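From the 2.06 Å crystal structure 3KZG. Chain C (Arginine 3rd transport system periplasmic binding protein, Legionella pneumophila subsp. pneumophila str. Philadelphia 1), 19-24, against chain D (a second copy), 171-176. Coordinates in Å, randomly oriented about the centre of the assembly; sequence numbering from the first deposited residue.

Chain C 19-24: WSGNNS
Chain D, residues 171-176: YAYKLI

Two loop segments from two copies of the arginine-binding protein meet here without a hydrogen bond between them, burying 302 Å² in total. Chain C enters at C:Trp19 in an extended conformation (phi/psi -109/101), bends at C:Ser20 (-85/2), and passes through C:Gly21 at 119/-70. It continues through C:Asn22 (-179/11), C:Asn23 (-70/-16) and C:Ser24 (-164/6). Chain D runs through D:Tyr171 (-120/-23), D:Ala172 (-152/81), D:Tyr173 (-67/69), D:Lys174 (-163/-38), D:Leu175 (-81/-19) and D:Ile176 (-127/-32). A tight bend holds its centre: D:Lys174 N donates to D:Ala172 O at 2.7 Å, and D:Leu175 N makes a weak hydrogen bond to the same D:Ala172 O at 3.3 Å. In register, C:Ser20 CA lies 5.7 Å from D:Ala172 CA. C:Asn23 CA lies 6.0 Å from D:Lys174 CA, and C:Gly21 CA lies 7.0 Å from D:Leu175 CA.

D:Lys174 is the centre of the contact, with 92 Å² covered, the largest share of any residue in either stretch. Its CA-to-CB bond points toward chain C, and its side chain (chi1 70°, p; chi2 158°, t; chi3 -67°, m; chi4 -62°, m) reaches across the C:Ser20 to C:Asn23 turn. Its methylene groups supply much of the packing: D:Lys174 CD lies 3.1 Å from C:Asn23 N and 3.3 Å from C:Asn23 CB, while D:Lys174 CE comes within 3.0 Å of C:Asn22 OD1. The terminal D:Lys174 NZ stands 3.8 Å from C:Gly21 CA. The absence of a side chain at C:Gly21 matters here, because an ideally placed CB would point toward chain D, fall 2.3 Å from D:Lys174 NZ and clash, and lie a tight 3.1 Å from D:Leu175 CD2. The backbone angles independently call for glycine, since that CB would also be jammed against the carbonyl O of C:Ser20.

D:Leu175 (chi1 -61°, m; chi2 170°, t) starts sideways, but its end comes nearer to chain C, bringing CG within 3.3 Å of C:Ser20 O and CD2 within 4.4 Å of C:Gly21 CA. On C:Ser20 (chi1 -50°, m), the CB packs 4.2 Å from the CB of D:Ala172, whose CA-to-CB bond points toward chain C.

C:Asn23 directs its CA-to-CB bond toward chain D and adopts chi1 59° (p), chi2 174°. C:Asn23 OD1 lies 4.4 Å from D:Ala172 CA and also 4.4 Å from D:Tyr173 CE1, approaching that ring obliquely. D:Tyr173 begins by pointing away, yet chi1 57° (p) and chi2 -61° bring its ring back to this loose contact. C:Asn22 (chi1 56°, p; chi2 63°) leaves its CA sideways, with its end nearer to chain D. C:Trp19 (chi1 179°, t; chi2 66°) and C:Ser24 (chi1 60°, p) make no contact across the pair, nor do D:Tyr171 (chi1 -169°, t; chi2 53°) and D:Ile176 (chi1 -177°, t; chi2 176°, t).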

ATOM      1  N   TRP C  19       2.513  10.489  23.366  1.00 25.44           N
ATOM      2  CA  TRP C  19       3.245   9.833  24.435  1.00 32.48           C
ATOM      3  C   TRP C  19       2.207   9.551  25.511  1.00 36.05           C
ATOM      4  O   TRP C  19       1.818  10.450  26.254  1.00 35.76           O
ATOM      5  CB  TRP C  19       4.326  10.763  24.986  1.00 34.43           C
ATOM      6  CG  TRP C  19       5.123  10.180  26.114  1.00 38.47           C
ATOM      7  CD1 TRP C  19       5.977   9.114  26.055  1.00 39.35           C
ATOM      8  CD2 TRP C  19       5.155  10.643  27.469  1.00 39.21           C
ATOM      9  NE1 TRP C  19       6.538   8.888  27.289  1.00 39.02           N
ATOM     10  CE2 TRP C  19       6.050   9.811  28.175  1.00 39.34           C
ATOM     11  CE3 TRP C  19       4.510  11.681  28.155  1.00 40.68           C
ATOM     12  CZ2 TRP C  19       6.320   9.985  29.538  1.00 40.73           C
ATOM     13  CZ3 TRP C  19       4.778  11.856  29.512  1.00 40.70           C
ATOM     14  CH2 TRP C  19       5.676  11.009  30.187  1.00 40.67           C
ATOM     15  N   SER C  20       1.746   8.308  25.577  1.00 40.77           N
ATOM     16  CA  SER C  20       0.736   7.929  26.556  1.00 45.53           C
ATOM     17  C   SER C  20       1.373   7.584  27.892  1.00 48.22           C
ATOM     18  O   SER C  20       0.687   7.206  28.836  1.00 49.38           O
ATOM     19  CB  SER C  20      -0.053   6.729  26.040  1.00 46.38           C
ATOM     20  OG  SER C  20      -0.507   6.960  24.720  1.00 48.05           O
ATOM     21  N   GLY C  21       2.691   7.728  27.965  1.00 51.24           N
ATOM     22  CA  GLY C  21       3.404   7.411  29.185  1.00 54.57           C
ATOM     23  C   GLY C  21       4.383   6.295  28.897  1.00 57.09           C
ATOM     24  O   GLY C  21       5.594   6.513  28.876  1.00 58.10           O
ATOM     25  N   ASN C  22       3.855   5.096  28.666  1.00 59.06           N
ATOM     26  CA  ASN C  22       4.684   3.932  28.359  1.00 60.76           C
ATOM     27  C   ASN C  22       3.851   2.677  28.113  1.00 61.45           C
ATOM     28  O   ASN C  22       4.389   1.572  28.047  1.00 61.95           O
ATOM     29  CB  ASN C  22       5.690   3.679  29.489  1.00 61.20           C
ATOM     30  CG  ASN C  22       5.024   3.525  30.840  1.00 61.91           C
ATOM     31  OD1 ASN C  22       4.248   2.597  31.061  1.00 62.39           O
ATOM     32  ND2 ASN C  22       5.325   4.438  31.756  1.00 62.61           N
ATOM     33  N   ASN C  23       2.538   2.852  27.976  1.00 62.37           N
ATOM     34  CA  ASN C  23       1.634   1.732  27.723  1.00 62.70           C
ATOM     35  C   ASN C  23       1.851   1.199  26.309  1.00 62.66           C
ATOM     36  O   ASN C  23       1.416   0.096  25.967  1.00 63.71           O
ATOM     37  CB  ASN C  23       0.172   2.169  27.891  1.00 63.46           C
ATOM     38  CG  ASN C  23      -0.218   3.310  26.957  1.00 64.11           C
ATOM     39  OD1 ASN C  23      -1.387   3.696  26.886  1.00 64.41           O
ATOM     40  ND2 ASN C  23       0.760   3.858  26.243  1.00 64.38           N
ATOM     41  N   SER C  24       2.523   2.009  25.497  1.00 61.12           N
ATOM     42  CA  SER C  24       2.842   1.680  24.111  1.00 58.29           C
ATOM     43  C   SER C  24       3.923   2.666  23.688  1.00 55.73           C
ATOM     44  O   SER C  24       4.340   2.706  22.527  1.00 55.97           O
ATOM     45  CB  SER C  24       1.603   1.839  23.218  1.00 59.10           C
ATOM     46  OG  SER C  24       1.110   3.169  23.247  1.00 60.11           O
TER
ATOM     47  N   TYR D 171      -8.596   7.405  27.391  1.00 65.06           N
ATOM     48  CA  TYR D 171      -7.844   7.859  26.223  1.00 66.14           C
ATOM     49  C   TYR D 171      -6.414   7.312  26.300  1.00 67.19           C
ATOM     50  O   TYR D 171      -5.721   7.193  25.288  1.00 67.36           O
ATOM     51  CB  TYR D 171      -7.828   9.391  26.181  1.00 65.78           C
ATOM     52  CG  TYR D 171      -7.310   9.971  24.885  1.00 65.79           C
ATOM     53  CD1 TYR D 171      -7.854   9.583  23.658  1.00 65.62           C
ATOM     54  CD2 TYR D 171      -6.277  10.911  24.882  1.00 65.17           C
ATOM     55  CE1 TYR D 171      -7.382  10.114  22.459  1.00 65.25           C
ATOM     56  CE2 TYR D 171      -5.799  11.448  23.688  1.00 64.89           C
ATOM     57  CZ  TYR D 171      -6.356  11.044  22.481  1.00 64.91           C
ATOM     58  OH  TYR D 171      -5.887  11.568  21.298  1.00 63.94           O
ATOM     59  N   ALA D 172      -5.991   6.983  27.517  1.00 68.29           N
ATOM     60  CA  ALA D 172      -4.664   6.431  27.777  1.00 69.48           C
ATOM     61  C   ALA D 172      -4.765   5.566  29.033  1.00 70.48           C
ATOM     62  O   ALA D 172      -4.413   6.001  30.132  1.00 71.14           O
ATOM     63  CB  ALA D 172      -3.653   7.557  27.987  1.00 69.13           C
ATOM     64  N   TYR D 173      -5.254   4.341  28.858  1.00 70.83           N
ATOM     65  CA  TYR D 173      -5.436   3.401  29.963  1.00 71.26           C
ATOM     66  C   TYR D 173      -4.145   2.898  30.619  1.00 71.42           C
ATOM     67  O   TYR D 173      -3.787   1.721  30.502  1.00 71.91           O
ATOM     68  CB  TYR D 173      -6.288   2.210  29.495  1.00 71.46           C
ATOM     69  CG  TYR D 173      -5.733   1.472  28.293  1.00 71.89           C
ATOM     70  CD1 TYR D 173      -5.546   2.121  27.070  1.00 71.86           C
ATOM     71  CD2 TYR D 173      -5.385   0.126  28.380  1.00 71.70           C
ATOM     72  CE1 TYR D 173      -5.022   1.445  25.967  1.00 71.84           C
ATOM     73  CE2 TYR D 173      -4.862  -0.559  27.283  1.00 71.60           C
ATOM     74  CZ  TYR D 173      -4.684   0.105  26.083  1.00 71.32           C
ATOM     75  OH  TYR D 173      -4.172  -0.573  24.999  1.00 71.39           O
ATOM     76  N   LYS D 174      -3.455   3.798  31.315  1.00 70.92           N
ATOM     77  CA  LYS D 174      -2.219   3.474  32.025  1.00 70.29           C
ATOM     78  C   LYS D 174      -1.946   4.586  33.035  1.00 70.53           C
ATOM     79  O   LYS D 174      -1.482   4.335  34.149  1.00 70.54           O
ATOM     80  CB  LYS D 174      -1.032   3.359  31.059  1.00 69.28           C
ATOM     81  CG  LYS D 174      -0.578   4.680  30.446  1.00 67.63           C
ATOM     82  CD  LYS D 174       0.862   4.602  29.953  1.00 66.09           C
ATOM     83  CE  LYS D 174       1.847   4.433  31.105  1.00 65.27           C
ATOM     84  NZ  LYS D 174       1.812   5.583  32.054  1.00 64.07           N
ATOM     85  N   LEU D 175      -2.245   5.817  32.628  1.00 70.54           N
ATOM     86  CA  LEU D 175      -2.051   6.989  33.474  1.00 69.99           C
ATOM     87  C   LEU D 175      -3.217   7.123  34.455  1.00 69.72           C
ATOM     88  O   LEU D 175      -3.108   7.807  35.478  1.00 69.68           O
ATOM     89  CB  LEU D 175      -1.946   8.246  32.605  1.00 69.58           C
ATOM     90  CG  LEU D 175      -0.788   8.278  31.604  1.00 69.03           C
ATOM     91  CD1 LEU D 175      -0.959   9.458  30.658  1.00 68.73           C
ATOM     92  CD2 LEU D 175       0.537   8.368  32.348  1.00 68.52           C
ATOM     93  N   ILE D 176      -4.330   6.467  34.132  1.00 68.71           N
ATOM     94  CA  ILE D 176      -5.519   6.492  34.979  1.00 67.19           C
ATOM     95  C   ILE D 176      -5.972   5.063  35.283  1.00 66.62           C
ATOM     96  O   ILE D 176      -6.515   4.789  36.355  1.00 66.43           O
ATOM     97  CB  ILE D 176      -6.679   7.263  34.303  1.00 66.78           C
ATOM     98  CG1 ILE D 176      -7.880   7.338  35.250  1.00 66.21           C
ATOM     99  CG2 ILE D 176      -7.064   6.586  32.998  1.00 66.33           C
ATOM    100  CD1 ILE D 176      -9.042   8.148  34.714  1.00 65.59           C
TER